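Local coordinates for protein glycoside hydrolase family 43 (Halothermothrix orenii, PDB 4QQS) that cleaves O-glycosidic bonds with alpha-L-arabinofuranosidase activity, using a five-bladed beta-propeller scaffold, and probably takes part in breaking down xylan, at residues T13-P18 against R285-D290; E75-N80 against Q165-L170; D134-I139 against V160-Q165; G250-G255 against H273-P278. One frame throughout, in Å; residues are numbered along the deposited sequence.

Contact 1 of 4, residues T13-P18 against R285-D290; sequences TGIGDP and RTVNID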
loop_
_atom_site.group_PDB
_atom_site.type_symbol
_atom_site.label_atom_id
_atom_site.label_comp_id
_atom_site.label_asym_id
_atom_site.label_seq_id
_atom_site.Cartn_x
_atom_site.Cartn_y
_atom_site.Cartn_z
ATOM N N THR A 13 15.940 2.901 -4.178
ATOM C CA THR A 13 15.909 1.533 -4.653
ATOM C C THR A 13 16.037 0.586 -3.469
ATOM O O THR A 13 16.212 1.008 -2.327
ATOM C CB THR A 13 17.013 1.260 -5.687
ATOM O OG1 THR A 13 18.282 1.287 -5.025
ATOM C CG2 THR A 13 16.979 2.291 -6.826
ATOM N N GLY A 14 15.904 -0.703 -3.750
ATOM C CA GLY A 14 15.938 -1.717 -2.712
ATOM C C GLY A 14 14.714 -1.675 -1.815
ATOM O O GLY A 14 14.785 -2.077 -0.646
ATOM N N ILE A 15 13.594 -1.207 -2.357
ATOM C CA ILE A 15 12.377 -1.084 -1.582
ATOM C C ILE A 15 11.223 -1.814 -2.239
ATOM O O ILE A 15 11.369 -2.399 -3.315
ATOM C CB ILE A 15 12.026 0.403 -1.307
ATOM C CG1 ILE A 15 11.777 1.206 -2.587
ATOM C CG2 ILE A 15 13.140 1.046 -0.508
ATOM C CD1 ILE A 15 10.472 0.962 -3.336
ATOM N N GLY A 16 10.073 -1.774 -1.568
ATOM C CA GLY A 16 8.795 -2.060 -2.186
ATOM C C GLY A 16 7.716 -1.327 -1.412
ATOM O O GLY A 16 7.940 -0.885 -0.291
ATOM N N ASP A 17 6.542 -1.194 -1.999
ATOM C CA ASP A 17 5.324 -0.890 -1.269
ATOM C C ASP A 17 5.364 0.529 -0.680
ATOM O O ASP A 17 5.261 0.730 0.526
ATOM C CB ASP A 17 5.076 -1.952 -0.195
ATOM C CG ASP A 17 5.284 -3.372 -0.714
ATOM O OD1 ASP A 17 5.900 -4.184 0.021
ATOM O OD2 ASP A 17 4.843 -3.667 -1.840
ATOM N N PRO A 18 5.522 1.535 -1.541
ATOM C CA PRO A 18 5.709 2.898 -1.031
ATOM C C PRO A 18 4.424 3.550 -0.541
ATOM O O PRO A 18 3.488 3.718 -1.314
ATOM C CB PRO A 18 6.245 3.640 -2.253
ATOM C CG PRO A 18 5.632 2.935 -3.410
ATOM C CD PRO A 18 5.663 1.486 -3.007
ATOM N N ARG A 285 12.804 -2.882 -5.924
ATOM C CA ARG A 285 11.918 -1.947 -6.602
ATOM C C ARG A 285 12.273 -0.513 -6.214
ATOM O O ARG A 285 13.078 -0.267 -5.308
ATOM C CB ARG A 285 10.457 -2.293 -6.336
ATOM C CG ARG A 285 10.100 -3.619 -7.030
ATOM C CD ARG A 285 9.222 -4.542 -6.279
ATOM N NE ARG A 285 9.643 -4.816 -4.912
ATOM C CZ ARG A 285 8.802 -5.350 -4.055
ATOM N NH1 ARG A 285 7.586 -5.660 -4.473
ATOM N NH2 ARG A 285 9.149 -5.569 -2.805
ATOM N N THR A 286 11.673 0.423 -6.937
ATOM C CA THR A 286 11.998 1.828 -6.841
ATOM C C THR A 286 10.706 2.653 -6.884
ATOM O O THR A 286 9.678 2.180 -7.349
ATOM C CB THR A 286 13.004 2.215 -7.944
ATOM O OG1 THR A 286 13.513 3.533 -7.726
ATOM C CG2 THR A 286 12.379 2.133 -9.310
ATOM N N VAL A 287 10.763 3.871 -6.360
ATOM C CA VAL A 287 9.607 4.717 -6.140
ATOM C C VAL A 287 9.313 5.615 -7.339
ATOM O O VAL A 287 10.230 6.190 -7.938
ATOM C CB VAL A 287 9.847 5.594 -4.886
ATOM C CG1 VAL A 287 8.679 6.528 -4.636
ATOM C CG2 VAL A 287 10.092 4.730 -3.653
ATOM N N ASN A 288 8.027 5.762 -7.653
ATOM C CA ASN A 288 7.537 6.567 -8.769
ATOM C C ASN A 288 6.287 7.305 -8.351
ATOM O O ASN A 288 5.561 6.856 -7.457
ATOM C CB ASN A 288 7.162 5.693 -9.960
ATOM C CG ASN A 288 8.278 4.785 -10.386
ATOM O OD1 ASN A 288 9.129 5.153 -11.190
ATOM N ND2 ASN A 288 8.329 3.615 -9.793
ATOM N N ILE A 289 6.012 8.420 -9.023
ATOM C CA ILE A 289 4.750 9.130 -8.861
ATOM C C ILE A 289 4.143 9.421 -10.223
ATOM O O ILE A 289 4.857 9.557 -11.224
ATOM C CB ILE A 289 4.903 10.449 -8.058
ATOM C CG1 ILE A 289 5.691 11.504 -8.844
ATOM C CG2 ILE A 289 5.532 10.162 -6.688
ATOM C CD1 ILE A 289 5.818 12.813 -8.111
ATOM N N ASP A 290 2.821 9.535 -10.280
ATOM C CA ASP A 290 2.173 10.030 -11.487
ATOM C C ASP A 290 0.787 10.557 -11.139
ATOM O O ASP A 290 0.227 10.250 -10.088
ATOM C CB ASP A 290 2.100 8.949 -12.592
ATOM C CG ASP A 290 3.329 8.917 -13.503
ATOM O OD1 ASP A 290 3.771 9.994 -13.973
ATOM O OD2 ASP A 290 3.820 7.792 -13.794
HETATM O O HOH W 1 7.092 -6.333 -0.937
HETATM O O HOH W 2 4.782 -5.793 -3.598
#
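Two hydrogen bonds grip D17 OD1: one from a water at 2.6 Å from OD1, the other with T32 OG1 on the adjacent strand 26-32. That water accepts in turn from R285 NH2, lying in the plane of the guanidinium at its edge. A second water runs alongside the first, donating to D17 OD2 and accepting from R285 NH1. Acid and base therefore meet through solvent; D17 OD2 and R285 NH1 stay 4.3 Å apart, with the oxygen well out of the guanidinium plane. The arginine, bent at chi2 and chi3, folds back over G16, whose CA sits 3.6 Å from R285 NH2 over one guanidinium face. A CB on G16 would collide with this group.

The backbones meet at a single antiparallel bridge. I15 N donates to R285 O at 3.1 Å, and R285 N returns a bond to I15 O at 3.0 Å. G14 (phi 70°) and I15 both face R285, which makes a G1 beta bulge. Beyond it, I15 CD1 packs 3.8 Å from V287 CG2, while P18 CB approaches the same methyl more loosely.

D17 is the predicted proton acceptor. Two water-mediated links to a cation, plus T32, would probably stabilise its carboxylate as the anion, with R285 probably helping, through the two waters, to position it.

Contact 2 of 4, residues E75-N80 against Q165-L170; sequences EVIFYN and QDLLEL. With NA (sodium ion), chain D.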
loop_
_atom_site.group_PDB
_atom_site.type_symbol
_atom_site.label_atom_id
_atom_site.label_comp_id
_atom_site.label_asym_id
_atom_site.label_seq_id
_atom_site.Cartn_x
_atom_site.Cartn_y
_atom_site.Cartn_z
ATOM N N GLU A 75 2.122 1.321 6.699
ATOM C CA GLU A 75 1.264 2.447 6.344
ATOM C C GLU A 75 1.032 3.266 7.591
ATOM O O GLU A 75 0.903 2.711 8.679
ATOM C CB GLU A 75 -0.065 1.987 5.794
ATOM C CG GLU A 75 0.024 1.198 4.526
ATOM C CD GLU A 75 -1.303 1.244 3.743
ATOM O OE1 GLU A 75 -2.242 1.950 4.154
ATOM O OE2 GLU A 75 -1.423 0.568 2.713
ATOM N N VAL A 76 0.978 4.583 7.421
ATOM C CA VAL A 76 0.872 5.510 8.533
ATOM C C VAL A 76 -0.267 6.505 8.325
ATOM O O VAL A 76 -0.328 7.168 7.293
ATOM C CB VAL A 76 2.200 6.268 8.717
ATOM C CG1 VAL A 76 2.108 7.258 9.859
ATOM C CG2 VAL A 76 3.343 5.288 8.960
ATOM N N ILE A 77 -1.155 6.596 9.315
ATOM C CA ILE A 77 -2.227 7.590 9.318
ATOM C C ILE A 77 -2.055 8.554 10.485
ATOM O O ILE A 77 -1.412 8.231 11.474
ATOM C CB ILE A 77 -3.640 6.945 9.391
ATOM C CG1 ILE A 77 -3.857 6.184 10.701
ATOM C CG2 ILE A 77 -3.847 6.034 8.190
ATOM C CD1 ILE A 77 -5.275 5.678 10.898
ATOM N N PHE A 78 -2.621 9.745 10.335
ATOM C CA PHE A 78 -2.720 10.707 11.423
ATOM C C PHE A 78 -4.158 10.670 11.930
ATOM O O PHE A 78 -5.082 11.030 11.199
ATOM C CB PHE A 78 -2.341 12.096 10.932
ATOM C CG PHE A 78 -2.333 13.131 12.010
ATOM C CD1 PHE A 78 -1.347 13.131 12.973
ATOM C CD2 PHE A 78 -3.311 14.112 12.058
ATOM C CE1 PHE A 78 -1.339 14.088 13.961
ATOM C CE2 PHE A 78 -3.300 15.067 13.048
ATOM C CZ PHE A 78 -2.312 15.047 13.995
ATOM N N TYR A 79 -4.339 10.194 13.163
ATOM C CA TYR A 79 -5.663 9.862 13.712
ATOM C C TYR A 79 -5.608 10.131 15.186
ATOM O O TYR A 79 -4.648 9.742 15.829
ATOM C CB TYR A 79 -5.968 8.374 13.465
ATOM C CG TYR A 79 -7.288 7.829 14.004
ATOM C CD1 TYR A 79 -8.487 8.087 13.349
ATOM C CD2 TYR A 79 -7.324 7.017 15.131
ATOM C CE1 TYR A 79 -9.680 7.565 13.809
ATOM C CE2 TYR A 79 -8.525 6.501 15.602
ATOM C CZ TYR A 79 -9.699 6.777 14.934
ATOM O OH TYR A 79 -10.902 6.260 15.370
ATOM N N ASN A 80 -6.626 10.809 15.715
ATOM C CA ASN A 80 -6.662 11.188 17.121
ATOM C C ASN A 80 -5.362 11.878 17.539
ATOM O O ASN A 80 -4.783 11.593 18.590
ATOM C CB ASN A 80 -6.954 9.968 17.988
ATOM C CG ASN A 80 -8.407 9.500 17.883
ATOM O OD1 ASN A 80 -9.280 10.206 17.371
ATOM N ND2 ASN A 80 -8.668 8.302 18.385
ATOM N N GLN A 165 -13.218 2.294 17.621
ATOM C CA GLN A 165 -12.709 3.649 17.574
ATOM C C GLN A 165 -11.248 3.744 17.991
ATOM O O GLN A 165 -10.536 4.614 17.498
ATOM C CB GLN A 165 -13.562 4.569 18.457
ATOM C CG GLN A 165 -14.924 4.897 17.864
ATOM C CD GLN A 165 -14.820 5.808 16.659
ATOM O OE1 GLN A 165 -14.184 6.858 16.720
ATOM N NE2 GLN A 165 -15.423 5.395 15.541
ATOM N N ASP A 166 -10.809 2.855 18.882
ATOM C CA ASP A 166 -9.420 2.858 19.342
ATOM C C ASP A 166 -8.461 2.055 18.456
ATOM O O ASP A 166 -7.269 1.971 18.754
ATOM C CB ASP A 166 -9.312 2.425 20.815
ATOM C CG ASP A 166 -9.837 1.015 21.094
ATOM O OD1 ASP A 166 -10.051 0.234 20.148
ATOM O OD2 ASP A 166 -10.000 0.692 22.299
ATOM N N LEU A 167 -8.988 1.520 17.356
ATOM C CA LEU A 167 -8.233 0.719 16.396
ATOM C C LEU A 167 -7.721 -0.624 16.926
ATOM O O LEU A 167 -6.933 -1.274 16.251
ATOM C CB LEU A 167 -7.068 1.512 15.792
ATOM C CG LEU A 167 -7.368 2.913 15.264
ATOM C CD1 LEU A 167 -6.120 3.531 14.656
ATOM C CD2 LEU A 167 -8.528 2.930 14.268
ATOM N N LEU A 168 -8.175 -1.046 18.111
ATOM C CA LEU A 168 -7.668 -2.280 18.723
ATOM C C LEU A 168 -8.495 -3.539 18.444
ATOM O O LEU A 168 -8.015 -4.650 18.702
ATOM C CB LEU A 168 -7.522 -2.102 20.233
ATOM C CG LEU A 168 -6.664 -0.924 20.682
ATOM C CD1 LEU A 168 -6.665 -0.835 22.199
ATOM C CD2 LEU A 168 -5.242 -1.009 20.153
ATOM N N GLU A 169 -9.721 -3.376 17.936
ATOM C CA GLU A 169 -10.592 -4.508 17.655
ATOM C C GLU A 169 -11.078 -4.412 16.236
ATOM O O GLU A 169 -11.383 -3.312 15.756
ATOM C CB GLU A 169 -11.809 -4.507 18.584
ATOM C CG GLU A 169 -12.725 -5.744 18.409
ATOM C CD GLU A 169 -14.204 -5.509 18.720
ATOM O OE1 GLU A 169 -14.613 -4.372 19.052
ATOM O OE2 GLU A 169 -14.978 -6.488 18.633
ATOM N N LEU A 170 -11.173 -5.565 15.588
ATOM C CA LEU A 170 -11.792 -5.667 14.283
ATOM C C LEU A 170 -13.210 -6.190 14.525
ATOM O O LEU A 170 -13.397 -7.285 15.079
ATOM C CB LEU A 170 -10.994 -6.603 13.388
ATOM C CG LEU A 170 -9.711 -6.028 12.777
ATOM C CD1 LEU A 170 -8.629 -5.712 13.794
ATOM C CD2 LEU A 170 -9.162 -6.966 11.747
HETATM NA NA NA D . -0.432 -0.651 1.339
HETATM O O HOH W 3 -11.902 8.892 16.646
HETATM O O HOH W 4 -1.155 -0.241 -1.126
HETATM O O HOH W 5 1.105 0.865 1.302
HETATM O O HOH W 6 -2.185 -2.241 1.511
HETATM O O HOH W 7 0.186 -1.892 3.108
#
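The packed side of this contact is made by Y79 and L167, which reach toward each other tip to tip. L167 CD1 lies 3.7 Å from Y79 CD2, and L167 CG lies 3.8 Å from Y79 CE2. I77 adds its CD1 more distantly, 4.4 Å from L167 CD1. Next to this apolar patch, Y79 OH donates to Q165 O at 2.7 Å. The bond uses a lone pair in the carbonyl plane, and the acceptor lies at the ring edge. With CG anti to the backbone N (chi1 178°), Y79 extends straight across to the loop. A phenylalanine here would remove the hydroxyl and would probably cost the Q165 carbonyl its short bond, loosening the loop's hold on strand 72-79.

The outer side is looser. A water donates to N80 OD1 at 3.0 Å and to Q165 OE1, so it bridges the two side-chain amides, while N80 CG rests above the rim of the Y79 ring. In the loop, D166 OD1 accepts from L168 N, forming an Asx turn.

At the first residue of segment 75-80, E75 OE2 binds the sodium ion at 2.1 Å, with four waters and H256 completing the shell. Toward the other end, one directed, in-plane bond and the leucine packed against the ring together fix where the Y79 hydroxyl sits, whereas the water-bridged amides beside it are probably held less firmly.

Contact 3 of 4, residues D134-I139 against V160-Q165; sequences DGTPYI and VQEMSQ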
loop_
_atom_site.group_PDB
_atom_site.type_symbol
_atom_site.label_atom_id
_atom_site.label_comp_id
_atom_site.label_asym_id
_atom_site.label_seq_id
_atom_site.Cartn_x
_atom_site.Cartn_y
_atom_site.Cartn_z
ATOM N N ASP A 134 -17.201 10.305 8.061
ATOM C CA ASP A 134 -17.905 10.321 9.338
ATOM C C ASP A 134 -17.028 9.881 10.504
ATOM O O ASP A 134 -17.499 9.838 11.625
ATOM C CB ASP A 134 -19.196 9.481 9.272
ATOM C CG ASP A 134 -18.945 7.976 9.180
ATOM O OD1 ASP A 134 -17.784 7.528 9.082
ATOM O OD2 ASP A 134 -19.946 7.220 9.180
ATOM N N GLY A 135 -15.756 9.583 10.239
ATOM C CA GLY A 135 -14.809 9.214 11.274
ATOM C C GLY A 135 -14.713 7.730 11.587
ATOM O O GLY A 135 -13.916 7.339 12.445
ATOM N N THR A 136 -15.508 6.900 10.917
ATOM C CA THR A 136 -15.464 5.462 11.168
ATOM C C THR A 136 -14.222 4.850 10.514
ATOM O O THR A 136 -13.982 5.065 9.324
ATOM C CB THR A 136 -16.715 4.753 10.613
ATOM O OG1 THR A 136 -17.904 5.357 11.141
ATOM C CG2 THR A 136 -16.702 3.264 10.959
ATOM N N PRO A 137 -13.438 4.071 11.278
ATOM C CA PRO A 137 -12.279 3.386 10.709
ATOM C C PRO A 137 -12.632 2.022 10.133
ATOM O O PRO A 137 -13.449 1.280 10.689
ATOM C CB PRO A 137 -11.357 3.213 11.918
ATOM C CG PRO A 137 -12.263 3.215 13.112
ATOM C CD PRO A 137 -13.517 3.915 12.742
ATOM N N TYR A 138 -11.987 1.704 9.017
ATOM C CA TYR A 138 -12.076 0.401 8.391
ATOM C C TYR A 138 -10.677 -0.079 8.066
ATOM O O TYR A 138 -9.853 0.698 7.616
ATOM C CB TYR A 138 -12.880 0.477 7.092
ATOM C CG TYR A 138 -14.293 0.955 7.280
ATOM C CD1 TYR A 138 -14.595 2.310 7.279
ATOM C CD2 TYR A 138 -15.331 0.058 7.484
ATOM C CE1 TYR A 138 -15.886 2.760 7.461
ATOM C CE2 TYR A 138 -16.636 0.501 7.683
ATOM C CZ TYR A 138 -16.899 1.857 7.671
ATOM O OH TYR A 138 -18.183 2.326 7.846
ATOM N N ILE A 139 -10.419 -1.356 8.293
ATOM C CA ILE A 139 -9.155 -1.956 7.912
ATOM C C ILE A 139 -9.372 -2.915 6.753
ATOM O O ILE A 139 -10.237 -3.786 6.803
ATOM C CB ILE A 139 -8.444 -2.633 9.117
ATOM C CG1 ILE A 139 -7.028 -3.068 8.718
ATOM C CG2 ILE A 139 -9.251 -3.793 9.681
ATOM C CD1 ILE A 139 -6.177 -3.533 9.896
ATOM N N VAL A 160 -12.166 -6.849 4.506
ATOM C CA VAL A 160 -12.381 -5.601 5.214
ATOM C C VAL A 160 -13.165 -5.858 6.487
ATOM O O VAL A 160 -14.065 -6.700 6.529
ATOM C CB VAL A 160 -13.106 -4.547 4.328
ATOM C CG1 VAL A 160 -14.439 -5.064 3.795
ATOM C CG2 VAL A 160 -13.292 -3.228 5.070
ATOM N N GLN A 161 -12.807 -5.122 7.534
ATOM C CA GLN A 161 -13.637 -5.011 8.726
ATOM C C GLN A 161 -13.642 -3.582 9.224
ATOM O O GLN A 161 -12.647 -2.866 9.153
ATOM C CB GLN A 161 -13.131 -5.930 9.848
ATOM C CG GLN A 161 -13.405 -7.392 9.561
ATOM C CD GLN A 161 -12.807 -8.331 10.570
ATOM O OE1 GLN A 161 -11.688 -8.826 10.390
ATOM N NE2 GLN A 161 -13.546 -8.597 11.640
ATOM N N GLU A 162 -14.779 -3.169 9.759
ATOM C CA GLU A 162 -14.838 -1.951 10.551
ATOM C C GLU A 162 -14.012 -2.167 11.809
ATOM O O GLU A 162 -13.977 -3.281 12.342
ATOM C CB GLU A 162 -16.298 -1.687 10.892
ATOM C CG GLU A 162 -16.571 -0.385 11.590
ATOM C CD GLU A 162 -18.055 -0.170 11.829
ATOM O OE1 GLU A 162 -18.888 -0.818 11.138
ATOM O OE2 GLU A 162 -18.388 0.640 12.709
ATOM N N MET A 163 -13.345 -1.115 12.274
ATOM C CA MET A 163 -12.593 -1.198 13.521
ATOM C C MET A 163 -13.307 -0.475 14.633
ATOM O O MET A 163 -14.136 0.398 14.401
ATOM C CB MET A 163 -11.200 -0.588 13.392
ATOM C CG MET A 163 -10.430 -1.036 12.149
ATOM S SD MET A 163 -8.753 -0.422 12.107
ATOM C CE MET A 163 -7.937 -1.624 13.137
ATOM N N SER A 164 -12.944 -0.828 15.858
ATOM C CA SER A 164 -13.328 -0.036 16.999
ATOM C C SER A 164 -12.682 1.339 16.871
ATOM O O SER A 164 -11.689 1.529 16.139
ATOM C CB SER A 164 -12.875 -0.711 18.288
ATOM O OG SER A 164 -11.480 -0.964 18.246
ATOM N N GLN A 165 -13.218 2.294 17.621
ATOM C CA GLN A 165 -12.709 3.649 17.574
ATOM C C GLN A 165 -11.248 3.744 17.991
ATOM O O GLN A 165 -10.536 4.614 17.498
ATOM C CB GLN A 165 -13.562 4.569 18.457
ATOM C CG GLN A 165 -14.924 4.897 17.864
ATOM C CD GLN A 165 -14.820 5.808 16.659
ATOM O OE1 GLN A 165 -14.184 6.858 16.720
ATOM N NE2 GLN A 165 -15.423 5.395 15.541
#
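Strands 137-139 and 160-162 run antiparallel at 154°, with Y138 and E162 as a non-hydrogen-bonded pair and I139 and Q161 as a hydrogen-bonded one. I139 N donates to Q161 O at 2.8 Å, nearly along the C=O axis, and Q161 N answers to I139 O. A third backbone bond follows: M163 N reaches P137 O at 2.9 Å, almost straight (175°) though 42° above the carbonyl plane.

On the sheet face bearing Y138 and E162, the two side chains lie side by side, Y138 CE2 being 3.9 Å from E162 CB. The glutamate is extended, and its tail crosses T136 obliquely, T136 CG2 standing 3.6 Å from E162 OE2; that oxygen also has a long, weak ion pair with K171.

M163 crosses I139 obliquely, its SD 3.7 Å from I139 CB, while its CB touches P137 CG at 4.0 Å. An alanine here would keep CB but lose the thioether, and would probably leave I139 and the neighbouring I129 less well packed. P137 also meets the amide end of Q165, with CD 3.7 Å from Q165 NE2.

In the preceding turn, D134 OD1 accepts from T136 N, an Asx turn leading into the strand. The three backbone bonds thus set the register, and M163 packs on I139 while the Q161 amide leads away to Y141; with so weak an ion pair, the E162 carboxylate probably adds little to the pairing beyond its chain's packing along Y138.

Contact 4 of 4, residues G250-G255 against H273-P278; sequences GISGPG and HTHTYP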
loop_
_atom_site.group_PDB
_atom_site.type_symbol
_atom_site.label_atom_id
_atom_site.label_comp_id
_atom_site.label_asym_id
_atom_site.label_seq_id
_atom_site.Cartn_x
_atom_site.Cartn_y
_atom_site.Cartn_z
ATOM N N GLY A 250 11.215 0.834 -20.162
ATOM C CA GLY A 250 11.916 0.316 -19.000
ATOM C C GLY A 250 11.081 0.329 -17.731
ATOM O O GLY A 250 11.639 0.349 -16.631
ATOM N N ILE A 251 9.758 0.267 -17.883
ATOM C CA ILE A 251 8.830 0.335 -16.763
ATOM C C ILE A 251 8.172 -1.028 -16.581
ATOM O O ILE A 251 7.322 -1.427 -17.366
ATOM C CB ILE A 251 7.768 1.421 -16.980
ATOM C CG1 ILE A 251 8.407 2.794 -17.231
ATOM C CG2 ILE A 251 6.853 1.482 -15.760
ATOM C CD1 ILE A 251 7.396 3.829 -17.709
ATOM N N SER A 252 8.555 -1.719 -15.513
ATOM C CA SER A 252 8.134 -3.091 -15.242
ATOM C C SER A 252 7.394 -3.193 -13.915
ATOM O O SER A 252 7.855 -2.672 -12.897
ATOM C CB SER A 252 9.376 -3.981 -15.182
ATOM O OG SER A 252 9.061 -5.319 -14.867
ATOM N N GLY A 253 6.253 -3.870 -13.927
ATOM C CA GLY A 253 5.560 -4.205 -12.695
ATOM C C GLY A 253 5.099 -3.065 -11.793
ATOM O O GLY A 253 5.339 -3.111 -10.592
ATOM N N PRO A 254 4.412 -2.046 -12.335
ATOM C CA PRO A 254 3.953 -0.965 -11.457
ATOM C C PRO A 254 2.946 -1.469 -10.430
ATOM O O PRO A 254 1.964 -2.112 -10.783
ATOM C CB PRO A 254 3.312 0.030 -12.424
ATOM C CG PRO A 254 2.891 -0.802 -13.584
ATOM C CD PRO A 254 3.906 -1.896 -13.710
ATOM N N GLY A 255 3.177 -1.184 -9.153
ATOM C CA GLY A 255 2.336 -1.793 -8.145
ATOM C C GLY A 255 2.436 -1.224 -6.753
ATOM O O GLY A 255 3.192 -0.299 -6.462
ATOM N N HIS A 273 5.541 1.494 -6.920
ATOM C CA HIS A 273 6.858 0.973 -7.225
ATOM C C HIS A 273 6.907 0.347 -8.608
ATOM O O HIS A 273 5.892 -0.009 -9.173
ATOM C CB HIS A 273 7.370 0.013 -6.159
ATOM C CG HIS A 273 6.624 -1.274 -6.016
ATOM N ND1 HIS A 273 6.313 -2.181 -7.012
ATOM C CD2 HIS A 273 6.211 -1.823 -4.862
ATOM C CE1 HIS A 273 5.703 -3.221 -6.447
ATOM N NE2 HIS A 273 5.649 -3.027 -5.147
ATOM N N THR A 274 8.122 0.267 -9.145
ATOM C CA THR A 274 8.422 -0.517 -10.344
ATOM C C THR A 274 9.739 -1.254 -10.103
ATOM O O THR A 274 10.493 -0.920 -9.196
ATOM C CB THR A 274 8.569 0.368 -11.595
ATOM O OG1 THR A 274 9.569 1.359 -11.348
ATOM C CG2 THR A 274 7.264 1.034 -11.967
ATOM N N HIS A 275 10.060 -2.232 -10.939
ATOM C CA HIS A 275 11.320 -2.938 -10.749
ATOM C C HIS A 275 12.497 -2.042 -11.064
ATOM O O HIS A 275 12.521 -1.345 -12.079
ATOM C CB HIS A 275 11.389 -4.176 -11.621
ATOM C CG HIS A 275 10.317 -5.168 -11.326
ATOM N ND1 HIS A 275 10.185 -5.847 -10.134
ATOM C CD2 HIS A 275 9.298 -5.571 -12.108
ATOM C CE1 HIS A 275 9.123 -6.630 -10.213
ATOM N NE2 HIS A 275 8.582 -6.493 -11.409
ATOM N N THR A 276 13.491 -2.076 -10.193
ATOM C CA THR A 276 14.690 -1.279 -10.408
ATOM C C THR A 276 15.434 -1.772 -11.655
ATOM O O THR A 276 16.018 -0.980 -12.399
ATOM C CB THR A 276 15.591 -1.318 -9.155
ATOM O OG1 THR A 276 14.832 -0.837 -8.040
ATOM C CG2 THR A 276 16.845 -0.467 -9.330
ATOM N N TYR A 277 15.400 -3.083 -11.870
ATOM C CA TYR A 277 16.070 -3.712 -12.999
ATOM C C TYR A 277 15.040 -4.503 -13.803
ATOM O O TYR A 277 14.797 -5.678 -13.539
ATOM C CB TYR A 277 17.211 -4.607 -12.516
ATOM C CG TYR A 277 18.263 -3.845 -11.742
ATOM C CD1 TYR A 277 19.147 -2.992 -12.390
ATOM C CD2 TYR A 277 18.358 -3.958 -10.365
ATOM C CE1 TYR A 277 20.115 -2.287 -11.684
ATOM C CE2 TYR A 277 19.324 -3.263 -9.649
ATOM C CZ TYR A 277 20.192 -2.421 -10.314
ATOM O OH TYR A 277 21.150 -1.727 -9.598
ATOM N N PRO A 278 14.439 -3.855 -14.809
ATOM C CA PRO A 278 13.390 -4.517 -15.586
ATOM C C PRO A 278 13.884 -5.728 -16.358
ATOM O O PRO A 278 13.067 -6.563 -16.699
ATOM C CB PRO A 278 12.910 -3.421 -16.547
ATOM C CG PRO A 278 14.005 -2.421 -16.570
ATOM C CD PRO A 278 14.590 -2.450 -15.202
HETATM O O HOH W 8 10.817 -0.665 -14.118
HETATM O O HOH W 9 7.565 -3.836 -9.501
#
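A glycine-rich loop entering strand 257-261 closes here on the end of strand 268-275, beside D17, the predicted catalytic base. The join starts as an antiparallel hydrogen-bonded pair: G255 N donates to H273 O at 3.0 Å, and H273 N donates back to G255 O. P254 CA adds a CA-H...O contact to H273 O. Further out, H275 N reaches S252 O at 3.0 Å, in the carbonyl plane.

H273 holds its ring in the crowded position between backbone N and carbonyl carbon (chi1 66°), which sets G255 O 3.5 Å above the centre of one ring face. From there its NE2 makes a weak hydrogen bond to D17 OD2. A water hydrogen-bonded to H273 ND1 donates to G253 O at 2.6 Å; the same water lies 3.2 Å above the centre of the H275 ring. G253, at positive phi (60°), faces this imidazole so closely that a CB would clash with H275 NE2.

A second water also links the segments: it accepts from S252 N and donates to both G250 O and H275 O, gripped three times. Apolar atoms complete the join, with I251 CG2 3.8 Å from T274 CG2 and S252 CB 3.8 Å from P278 CB.

The loop thus lines one side of strand 268-275, while strand 285-295 pairs with its other edge: T274 and T286 share backbone hydrogen bonds, T274 OG1 bonds to N288, and R285 packs against both histidines.

How the contacts relate
The four contacts form two pairs on opposite sides of the chain's centre. Contacts 1 and 4 have centres about 8 Å apart and share the antiparallel sheet 257-302, where strands 268-275 and 285-295 are neighbours. Contacts 2 and 3, also about 8 Å apart between centres, share Q165. Between the pairs the centres are about 25 to 33 Å apart. Along the chain, contact 3 is nested in the loop closed by contact 2, contact 4 follows, and contact 1 encloses all of them. By joining the first strand to the last sheet, contact 1 is consistent with ring closure of the five-bladed propeller, around whose centre the predicted catalytic carboxylates and the sodium site gather.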